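Local structure of MYB proto-oncogene protein (Mus musculus, 1GVD) at residues G4-E9 against K39-R44; D11-K16 against K31-R36. The protein probably regulates transcription by binding DNA through tandem Myb repeats, of which this fragment is the second, R2. The protein carries 1 engineered substitution. All coordinates share one frame; numbering follows the deposited sequence.

In the fold
The two contacts share helix 8-21 and lie side by side in a single three-helix domain, their centres about 8 Å apart. Contact 1 lays the extended lead-in to helix 8-21 against helix 38-49; contact 2 joins the middle of helix 8-21 to the loop ahead of helix 38-49. They are tied by a salt bridge from Arg-44 NE to Asp-11 OD1 (2.8 Å) and by a probable hydrogen bond from Arg-36 NH1 to Gly-4 O (2.9 Å). Apart from these polar links, Cys-41 SG packs on Leu-33 CD1 at 3.6 Å, joining the apolar parts of the two contacts. Each contact also has a sulfate ion at its outer side, probably from the crystallisation liquor.

Contact 1. Residues G4-E9 against K39-R44; sequences GPWTKE and KQCRER. With SO4 (sulfate ion), chain D.
Trp-6 brings its indole ring under the side chain of Arg-44, which runs along one face like a lid. Arg-44 CB lies near Trp-6 CZ2, CG sits 3.6 Å above the ring plane over its centre, and CD makes a CH-pi contact with the five-membered ring, 3.6 Å from the centroid and almost on its normal. The guanidinium then stacks over the CB end of the indole, its plane only 6° from that of the ring and Arg-44 NE 3.5 Å from Trp-6 CG. A bend at chi2 of Arg-44 (64°) turns the chain along the ring, opposite in direction to the tryptophan. Asp-11 OD1 forms a salt bridge with Arg-44 NE, helping to hold the guanidinium flat. Arg-36 lies over the other indole face in a cation-pi contact, so an alanine at Trp-6 would probably open a gap between the two arginines and leave both guanidinium groups without their aromatic partner. At the far end of the ring Trp-6 CH2 meets Cys-41 SG at 4.2 Å. One water accepts a weak bond from Trp-6 NE1 and donates to Gln-40 O at 2.8 Å; that carbonyl also receives the helical bond from Arg-44 N. Next along, Thr-7 is the N-cap of helix 8-21, its OG1 bonded to Glu-10 N. On the outer side of helix 38-49 Arg-42 grips Glu-43 OE1 side-on with NE and NH2, while NH2 also reaches sulfate O3 at 2.7 Å. The chemistry is consistent with an indole held between two guanidinium groups by dispersion and cation-pi attraction, with a weakly bonded water at its N-H.

Contact 2. Residues D11-K16 against K31-R36; sequences DQRLIK and KHLKGR. Engineered in segment 11-16: Leu-14 (natural residue Val). Unlike the reference sequence in segment 11-16: Lys-16 (reference Gln). With SO4 (sulfate ion), chain C.
Arg-13 NH2 donates to the backbone oxygen of His-32 at 3.2 Å in one of the two conformers of this side chain; the second makes the bond less certain. It is a straight bond, 168° at the hydrogen, and the oxygen lies in the guanidinium plane, meeting the group at its edge. A turn at chi3 of Arg-13 (63°) swings the guanidinium toward the loop. Near the edge of the guanidinium, Leu-33 packs between helix and loop with its two methyls: CD2 lies 3.8 Å from Arg-13 NE and nearly as close to Arg-13 CB, the two side chains sliding past each other, while CD1 meets Leu-14 CD1 at 4.1 Å. The two leucines cross at about a right angle. Leu-14 is an engineered residue, valine in the natural sequence; with CG anti to its backbone N (chi1 -179°) it puts its methyls toward the core, where they also touch Trp-6, Arg-44 and Leu-49. Leu-33 is covered further by Leu-17 and Cys-41.

After Leu-33 the chain makes a type II beta turn closed by Arg-36 N to Leu-33 O. Gly-35 occupies its third position with positive phi, 76°, and gives its N-H to sulfate O3 at 3.0 Å; the lysine chain of Lys-34 runs alongside the same ion, which Leu-1 N also binds. This turn carries the chain from helix 26-30 into helix 38-49, so the contact fastens the first helix to the linker of a helix-turn-helix, the arrangement characteristic of a Myb repeat, in which the last helix usually reads DNA.

Contact 1. Residues G4-E9 against K39-R44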
ATOM      1  N   GLY A   4     -10.923  -4.208   4.325  1.00 22.48           N
ATOM      2  CA  GLY A   4     -10.757  -3.580   5.619  1.00 24.55           C
ATOM      3  C   GLY A   4      -9.358  -3.827   6.146  1.00 19.28           C
ATOM      4  O   GLY A   4      -8.400  -3.220   5.666  1.00 20.46           O
ATOM      5  N   PRO A   5      -9.204  -4.721   7.134  1.00 19.13           N
ATOM      6  CA  PRO A   5      -7.893  -5.030   7.711  1.00 19.83           C
ATOM      7  C   PRO A   5      -6.902  -5.522   6.661  1.00 14.62           C
ATOM      8  O   PRO A   5      -7.277  -6.204   5.707  1.00 16.42           O
ATOM      9  CB  PRO A   5      -8.216  -6.113   8.738  1.00 23.04           C
ATOM     10  CG  PRO A   5      -9.614  -5.777   9.152  1.00 28.22           C
ATOM     11  CD  PRO A   5     -10.269  -5.463   7.834  1.00 22.97           C
ATOM     12  N   TRP A   6      -5.637  -5.165   6.844  1.00 12.37           N
ATOM     13  CA  TRP A   6      -4.580  -5.578   5.930  1.00 10.23           C
ATOM     14  C   TRP A   6      -4.048  -6.953   6.305  1.00 11.15           C
ATOM     15  O   TRP A   6      -3.869  -7.256   7.485  1.00 15.65           O
ATOM     16  CB  TRP A   6      -3.416  -4.586   5.976  1.00 11.14           C
ATOM     17  CG  TRP A   6      -3.698  -3.294   5.295  1.00 10.20           C
ATOM     18  CD1 TRP A   6      -4.519  -2.295   5.731  1.00 14.04           C
ATOM     19  CD2 TRP A   6      -3.182  -2.870   4.033  1.00  9.29           C
ATOM     20  NE1 TRP A   6      -4.548  -1.274   4.815  1.00 11.74           N
ATOM     21  CE2 TRP A   6      -3.735  -1.600   3.760  1.00 10.68           C
ATOM     22  CE3 TRP A   6      -2.305  -3.442   3.102  1.00 10.44           C
ATOM     23  CZ2 TRP A   6      -3.441  -0.888   2.592  1.00 10.93           C
ATOM     24  CZ3 TRP A   6      -2.010  -2.735   1.941  1.00 11.08           C
ATOM     25  CH2 TRP A   6      -2.579  -1.471   1.697  1.00 10.62           C
ATOM     26  N   THR A   7      -3.805  -7.784   5.298  1.00  8.59           N
ATOM     27  CA  THR A   7      -3.245  -9.110   5.527  1.00  9.70           C
ATOM     28  C   THR A   7      -1.730  -9.011   5.378  1.00  9.55           C
ATOM     29  O   THR A   7      -1.211  -8.041   4.811  1.00  8.85           O
ATOM     30  CB  THR A   7      -3.751 -10.130   4.499  1.00  9.66           C
ATOM     31  OG1 THR A   7      -3.334  -9.724   3.188  1.00  9.92           O
ATOM     32  CG2 THR A   7      -5.266 -10.235   4.545  1.00 11.47           C
ATOM     33  N   LYS A   8      -1.022 -10.011   5.886  1.00  8.82           N
ATOM     34  CA  LYS A   8       0.429 -10.038   5.792  1.00  9.55           C
ATOM     35  C   LYS A   8       0.856 -10.098   4.328  1.00  8.72           C
ATOM     36  O   LYS A   8       1.906  -9.569   3.960  1.00  9.87           O
ATOM     37  CB  LYS A   8       0.987 -11.249   6.545  1.00 15.93           C
ATOM     38  CG  LYS A   8       0.624 -11.277   8.020  1.00 23.15           C
ATOM     39  CD  LYS A   8       1.095 -12.565   8.679  1.00 31.35           C
ATOM     40  CE  LYS A   8       0.689 -12.616  10.142  1.00 35.79           C
ATOM     41  NZ  LYS A   8       1.120 -13.882  10.792  1.00 37.96           N
ATOM     42  N   GLU A   9       0.043 -10.742   3.493  1.00  9.30           N
ATOM     43  CA  GLU A   9       0.360 -10.850   2.075  1.00  9.32           C
ATOM     44  C   GLU A   9       0.283  -9.475   1.415  1.00  7.68           C
ATOM     45  O   GLU A   9       1.129  -9.128   0.587  1.00  8.58           O
ATOM     46  CB  GLU A   9      -0.593 -11.834   1.379  1.00  9.16           C
ATOM     47  CG  GLU A   9      -0.409 -13.293   1.809  1.00 12.35           C
ATOM     48  CD  GLU A   9      -1.031 -13.609   3.161  1.00 11.55           C
ATOM     49  OE1 GLU A   9      -0.620 -14.618   3.778  1.00 19.67           O
ATOM     50  OE2 GLU A   9      -1.934 -12.874   3.607  1.00 11.04           O
ATOM     51  N   LYS A  39      -4.954   6.403  -1.060  1.00  9.25           N
ATOM     52  CA  LYS A  39      -4.788   6.898   0.300  1.00 10.28           C
ATOM     53  C   LYS A  39      -4.616   5.795   1.338  1.00  8.68           C
ATOM     54  O   LYS A  39      -3.915   5.983   2.331  1.00 10.84           O
ATOM     55  CB  LYS A  39      -5.952   7.818   0.694  1.00 17.67           C
ATOM     56  CG  LYS A  39      -7.312   7.158   0.751  1.00 23.17           C
ATOM     57  CD  LYS A  39      -8.377   8.129   1.254  1.00 32.27           C
ATOM     58  CE  LYS A  39      -8.533   9.322   0.323  1.00 34.40           C
ATOM     59  NZ  LYS A  39      -9.565  10.283   0.810  1.00 38.47           N
ATOM     60  N   GLN A  40      -5.239   4.641   1.113  1.00  7.96           N
ATOM     61  CA  GLN A  40      -5.102   3.534   2.058  1.00  8.31           C
ATOM     62  C   GLN A  40      -3.666   3.020   2.047  1.00  6.87           C
ATOM     63  O   GLN A  40      -3.104   2.685   3.088  1.00  8.56           O
ATOM     64  CB  GLN A  40      -6.049   2.390   1.700  1.00  9.40           C
ATOM     65  CG  GLN A  40      -7.517   2.678   1.962  1.00 14.94           C
ATOM     66  CD  GLN A  40      -8.395   1.514   1.564  1.00 14.80           C
ATOM     67  OE1 GLN A  40      -8.377   1.081   0.417  1.00 15.28           O
ATOM     68  NE2 GLN A  40      -9.166   0.996   2.514  1.00 19.73           N
ATOM     69  N   CYS A  41      -3.080   2.953   0.859  1.00  7.68           N
ATOM     70  CA  CYS A  41      -1.706   2.488   0.715  1.00  7.30           C
ATOM     71  C   CYS A  41      -0.748   3.475   1.376  1.00  6.32           C
ATOM     72  O   CYS A  41       0.198   3.082   2.061  1.00  7.71           O
ATOM     73  CB  CYS A  41      -1.362   2.336  -0.766  1.00  7.54           C
ATOM     74  SG  CYS A  41      -2.342   1.063  -1.609  1.00  9.56           S
ATOM     75  N   ARG A  42      -1.005   4.764   1.168  1.00  6.42           N
ATOM     76  CA  ARG A  42      -0.180   5.818   1.746  1.00  7.15           C
ATOM     77  C   ARG A  42      -0.174   5.725   3.271  1.00  6.02           C
ATOM     78  O   ARG A  42       0.880   5.789   3.909  1.00  6.57           O
ATOM     79  CB  ARG A  42      -0.727   7.178   1.313  1.00  7.04           C
ATOM     80  CG  ARG A  42       0.033   8.379   1.846  1.00  7.29           C
ATOM     81  CD  ARG A  42      -0.759   9.649   1.570  1.00  9.55           C
ATOM     82  NE  ARG A  42      -1.920   9.730   2.455  1.00 11.22           N
ATOM     83  CZ  ARG A  42      -3.019  10.432   2.204  1.00 13.10           C
ATOM     84  NH1 ARG A  42      -3.135  11.129   1.080  1.00 14.43           N
ATOM     85  NH2 ARG A  42      -4.007  10.443   3.089  1.00 14.31           N
ATOM     86  N   GLU A  43      -1.359   5.577   3.855  1.00  6.87           N
ATOM     87  CA  GLU A  43      -1.472   5.489   5.301  1.00  7.31           C
ATOM     88  C   GLU A  43      -0.847   4.222   5.882  1.00  7.82           C
ATOM     89  O   GLU A  43      -0.209   4.267   6.936  1.00  8.57           O
ATOM     90  CB  GLU A  43      -2.941   5.613   5.712  1.00  9.27           C
ATOM     91  CG  GLU A  43      -3.521   6.983   5.393  1.00 11.64           C
ATOM     92  CD  GLU A  43      -2.693   8.107   5.991  1.00 12.47           C
ATOM     93  OE1 GLU A  43      -2.143   8.927   5.224  1.00 12.20           O
ATOM     94  OE2 GLU A  43      -2.585   8.165   7.231  1.00 14.72           O
ATOM     95  N   ARG A  44      -1.002   3.097   5.193  1.00  7.70           N
ATOM     96  CA  ARG A  44      -0.425   1.849   5.675  1.00  7.43           C
ATOM     97  C   ARG A  44       1.099   1.972   5.701  1.00  6.19           C
ATOM     98  O   ARG A  44       1.754   1.515   6.639  1.00  8.18           O
ATOM     99  CB  ARG A  44      -0.847   0.687   4.770  1.00  7.96           C
ATOM    100  CG  ARG A  44      -0.446  -0.693   5.286  1.00  7.36           C
ATOM    101  CD  ARG A  44      -1.132  -1.020   6.597  1.00  8.39           C
ATOM    102  NE  ARG A  44      -0.783  -2.354   7.077  1.00  9.07           N
ATOM    103  CZ  ARG A  44      -1.148  -2.838   8.259  1.00 10.64           C
ATOM    104  NH1 ARG A  44      -1.876  -2.094   9.084  1.00 16.00           N
ATOM    105  NH2 ARG A  44      -0.797  -4.067   8.612  1.00 12.38           N
TER
HETATM  106  S   SO4 D1144      -7.399  12.517   3.724  0.50 30.42           S
HETATM  107  O1  SO4 D1144      -7.232  13.526   4.788  0.50 31.43           O
HETATM  108  O2  SO4 D1144      -8.165  13.101   2.607  0.50 33.53           O
HETATM  109  O3  SO4 D1144      -6.073  12.096   3.238  0.50 32.47           O
HETATM  110  O4  SO4 D1144      -8.121  11.349   4.262  0.50 33.03           O
HETATM  111  O   HOH W   1      -4.701   1.985   5.329  1.00 19.22           O

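Contact 2. Residues D11-K16 against K31-R36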
ATOM      1  N   ASP A  11       0.662  -6.555   2.934  1.00  6.22           N
ATOM      2  CA  ASP A  11       1.766  -5.748   3.444  1.00  6.80           C
ATOM      3  C   ASP A  11       3.046  -6.055   2.676  1.00  8.22           C
ATOM      4  O   ASP A  11       3.802  -5.147   2.321  1.00  8.86           O
ATOM      5  CB  ASP A  11       2.004  -6.015   4.938  1.00  7.30           C
ATOM      6  CG  ASP A  11       0.997  -5.319   5.837  1.00 11.02           C
ATOM      7  OD1 ASP A  11       0.381  -4.319   5.414  1.00 10.50           O
ATOM      8  OD2 ASP A  11       0.837  -5.769   6.994  1.00 13.85           O
ATOM      9  N   GLN A  12       3.298  -7.334   2.414  1.00  6.80           N
ATOM     10  CA  GLN A  12       4.498  -7.711   1.684  1.00  7.23           C
ATOM     11  C   GLN A  12       4.461  -7.158   0.263  1.00  7.01           C
ATOM     12  O   GLN A  12       5.470  -6.668  -0.244  1.00  8.37           O
ATOM     13  CB  GLN A  12       4.654  -9.232   1.652  1.00  8.44           C
ATOM     14  CG  GLN A  12       5.978  -9.684   1.058  1.00 10.01           C
ATOM     15  CD  GLN A  12       7.171  -9.204   1.864  1.00 13.13           C
ATOM     16  OE1 GLN A  12       7.407  -9.664   2.982  1.00 17.06           O
ATOM     17  NE2 GLN A  12       7.926  -8.268   1.303  1.00 14.61           N
ATOM     18  N   ARG A  13       3.304  -7.237  -0.387  1.00  6.57           N
ATOM     19  CA  ARG A  13       3.179  -6.708  -1.742  1.00  7.05           C
ATOM     20  C   ARG A  13       3.374  -5.192  -1.751  1.00  6.88           C
ATOM     21  O   ARG A  13       4.015  -4.650  -2.656  1.00  7.69           O
ATOM     22  CB  ARG A  13       1.810  -7.055  -2.335  1.00  9.07           C
ATOM     23  CG  ARG A  13       1.579  -8.547  -2.535  0.50 14.39           C
ATOM     24  CD  ARG A  13       0.136  -8.836  -2.932  0.50 18.14           C
ATOM     25  NE  ARG A  13      -0.228  -8.224  -4.209  0.50 20.72           N
ATOM     26  CZ  ARG A  13       0.216  -8.636  -5.392  0.50 23.45           C
ATOM     27  NH1 ARG A  13       1.044  -9.667  -5.472  0.50 23.60           N
ATOM     28  NH2 ARG A  13      -0.168  -8.014  -6.498  0.50 24.80           N
ATOM     29  N   LEU A  14       2.839  -4.508  -0.745  1.00  7.63           N
ATOM     30  CA  LEU A  14       2.981  -3.059  -0.674  1.00  6.36           C
ATOM     31  C   LEU A  14       4.451  -2.683  -0.535  1.00  7.42           C
ATOM     32  O   LEU A  14       4.908  -1.722  -1.150  1.00  7.05           O
ATOM     33  CB  LEU A  14       2.168  -2.498   0.496  1.00  7.52           C
ATOM     34  CG  LEU A  14       2.216  -0.978   0.683  1.00  6.74           C
ATOM     35  CD1 LEU A  14       1.778  -0.275  -0.590  1.00 10.49           C
ATOM     36  CD2 LEU A  14       1.322  -0.586   1.848  1.00 10.30           C
ATOM     37  N   ILE A  15       5.196  -3.438   0.264  1.00  6.22           N
ATOM     38  CA  ILE A  15       6.620  -3.170   0.438  1.00  7.39           C
ATOM     39  C   ILE A  15       7.323  -3.240  -0.920  1.00  7.78           C
ATOM     40  O   ILE A  15       8.109  -2.356  -1.266  1.00  8.40           O
ATOM     41  CB  ILE A  15       7.257  -4.190   1.413  1.00  8.30           C
ATOM     42  CG1 ILE A  15       6.824  -3.860   2.842  1.00 11.34           C
ATOM     43  CG2 ILE A  15       8.780  -4.170   1.291  1.00 12.35           C
ATOM     44  CD1 ILE A  15       7.247  -4.893   3.871  1.00 13.72           C
ATOM     45  N   LYS A  16       7.024  -4.279  -1.696  1.00  6.87           N
ATOM     46  CA  LYS A  16       7.630  -4.436  -3.015  1.00  8.50           C
ATOM     47  C   LYS A  16       7.212  -3.336  -3.989  1.00  7.52           C
ATOM     48  O   LYS A  16       8.024  -2.867  -4.790  1.00  8.26           O
ATOM     49  CB  LYS A  16       7.278  -5.806  -3.597  1.00 12.17           C
ATOM     50  CG  LYS A  16       7.927  -6.964  -2.860  0.50 15.93           C
ATOM     51  CD  LYS A  16       7.603  -8.293  -3.520  0.50 18.65           C
ATOM     52  CE  LYS A  16       8.366  -9.431  -2.863  0.50 23.39           C
ATOM     53  NZ  LYS A  16       9.840  -9.241  -2.972  0.50 25.60           N
ATOM     54  N   LYS A  31      -3.292   0.389  -7.918  1.00 12.05           N
ATOM     55  CA  LYS A  31      -3.813  -0.339  -9.069  1.00 14.97           C
ATOM     56  C   LYS A  31      -3.407  -1.813  -9.014  1.00 16.24           C
ATOM     57  O   LYS A  31      -4.052  -2.667  -9.624  1.00 20.54           O
ATOM     58  CB  LYS A  31      -3.294   0.299 -10.358  1.00 23.47           C
ATOM     59  CG  LYS A  31      -4.037  -0.111 -11.616  1.00 30.51           C
ATOM     60  CD  LYS A  31      -3.466   0.593 -12.840  1.00 35.98           C
ATOM     61  CE  LYS A  31      -3.457   2.108 -12.666  1.00 39.28           C
ATOM     62  NZ  LYS A  31      -4.817   2.658 -12.409  1.00 41.22           N
ATOM     63  N   HIS A  32      -2.340  -2.103  -8.272  1.00 14.25           N
ATOM     64  CA  HIS A  32      -1.825  -3.462  -8.139  1.00 17.22           C
ATOM     65  C   HIS A  32      -2.314  -4.183  -6.888  1.00 17.31           C
ATOM     66  O   HIS A  32      -1.921  -5.324  -6.632  1.00 22.04           O
ATOM     67  CB  HIS A  32      -0.295  -3.430  -8.134  1.00 18.78           C
ATOM     68  CG  HIS A  32       0.298  -2.864  -9.385  1.00 20.57           C
ATOM     69  ND1 HIS A  32       0.386  -3.581 -10.558  1.00 28.79           N
ATOM     70  CD2 HIS A  32       0.802  -1.637  -9.656  1.00 23.00           C
ATOM     71  CE1 HIS A  32       0.919  -2.821 -11.498  1.00 27.42           C
ATOM     72  NE2 HIS A  32       1.181  -1.636 -10.976  1.00 29.41           N
ATOM     73  N   LEU A  33      -3.159  -3.519  -6.106  1.00 14.20           N
ATOM     74  CA  LEU A  33      -3.698  -4.100  -4.879  1.00 13.90           C
ATOM     75  C   LEU A  33      -5.220  -4.096  -4.915  1.00 14.59           C
ATOM     76  O   LEU A  33      -5.854  -3.062  -4.716  1.00 18.75           O
ATOM     77  CB  LEU A  33      -3.207  -3.314  -3.661  1.00 14.57           C
ATOM     78  CG  LEU A  33      -1.703  -3.392  -3.382  1.00 13.01           C
ATOM     79  CD1 LEU A  33      -1.311  -2.344  -2.354  1.00 17.05           C
ATOM     80  CD2 LEU A  33      -1.346  -4.786  -2.892  1.00 18.61           C
ATOM     81  N   LYS A  34      -5.796  -5.265  -5.168  1.00 14.34           N
ATOM     82  CA  LYS A  34      -7.242  -5.422  -5.245  1.00 15.58           C
ATOM     83  C   LYS A  34      -7.940  -4.892  -3.994  1.00 13.50           C
ATOM     84  O   LYS A  34      -7.547  -5.212  -2.875  1.00 15.53           O
ATOM     85  CB  LYS A  34      -7.580  -6.904  -5.427  1.00 23.70           C
ATOM     86  CG  LYS A  34      -8.992  -7.183  -5.906  1.00 33.26           C
ATOM     87  CD  LYS A  34      -9.161  -6.796  -7.366  1.00 36.62           C
ATOM     88  CE  LYS A  34     -10.535  -7.182  -7.883  1.00 38.73           C
ATOM     89  NZ  LYS A  34     -10.693  -6.864  -9.329  1.00 42.39           N
ATOM     90  N   GLY A  35      -8.970  -4.072  -4.191  1.00 13.32           N
ATOM     91  CA  GLY A  35      -9.721  -3.544  -3.066  1.00 14.22           C
ATOM     92  C   GLY A  35      -9.082  -2.427  -2.260  1.00 13.53           C
ATOM     93  O   GLY A  35      -9.529  -2.136  -1.151  1.00 15.33           O
ATOM     94  N   ARG A  36      -8.042  -1.804  -2.805  1.00 13.31           N
ATOM     95  CA  ARG A  36      -7.363  -0.709  -2.115  1.00 11.76           C
ATOM     96  C   ARG A  36      -7.303   0.542  -2.980  1.00 10.57           C
ATOM     97  O   ARG A  36      -7.221   0.454  -4.205  1.00 14.01           O
ATOM     98  CB  ARG A  36      -5.922  -1.099  -1.756  1.00 11.24           C
ATOM     99  CG  ARG A  36      -5.781  -2.275  -0.810  1.00 13.16           C
ATOM    100  CD  ARG A  36      -6.385  -1.987   0.547  1.00 12.50           C
ATOM    101  NE  ARG A  36      -6.276  -3.147   1.426  1.00  9.72           N
ATOM    102  CZ  ARG A  36      -6.835  -3.233   2.627  1.00 10.61           C
ATOM    103  NH1 ARG A  36      -7.547  -2.219   3.107  1.00 13.10           N
ATOM    104  NH2 ARG A  36      -6.694  -4.337   3.343  1.00 11.67           N
TER
HETATM  105  S   SO4 C1143     -10.780  -3.037  -7.128  1.00 46.73           S
HETATM  106  O1  SO4 C1143     -11.155  -2.119  -6.036  1.00 47.00           O
HETATM  107  O2  SO4 C1143     -11.053  -2.393  -8.427  1.00 49.52           O
HETATM  108  O3  SO4 C1143      -9.343  -3.355  -7.032  1.00 47.23           O
HETATM  109  O4  SO4 C1143     -11.567  -4.280  -7.021  1.00 47.87           O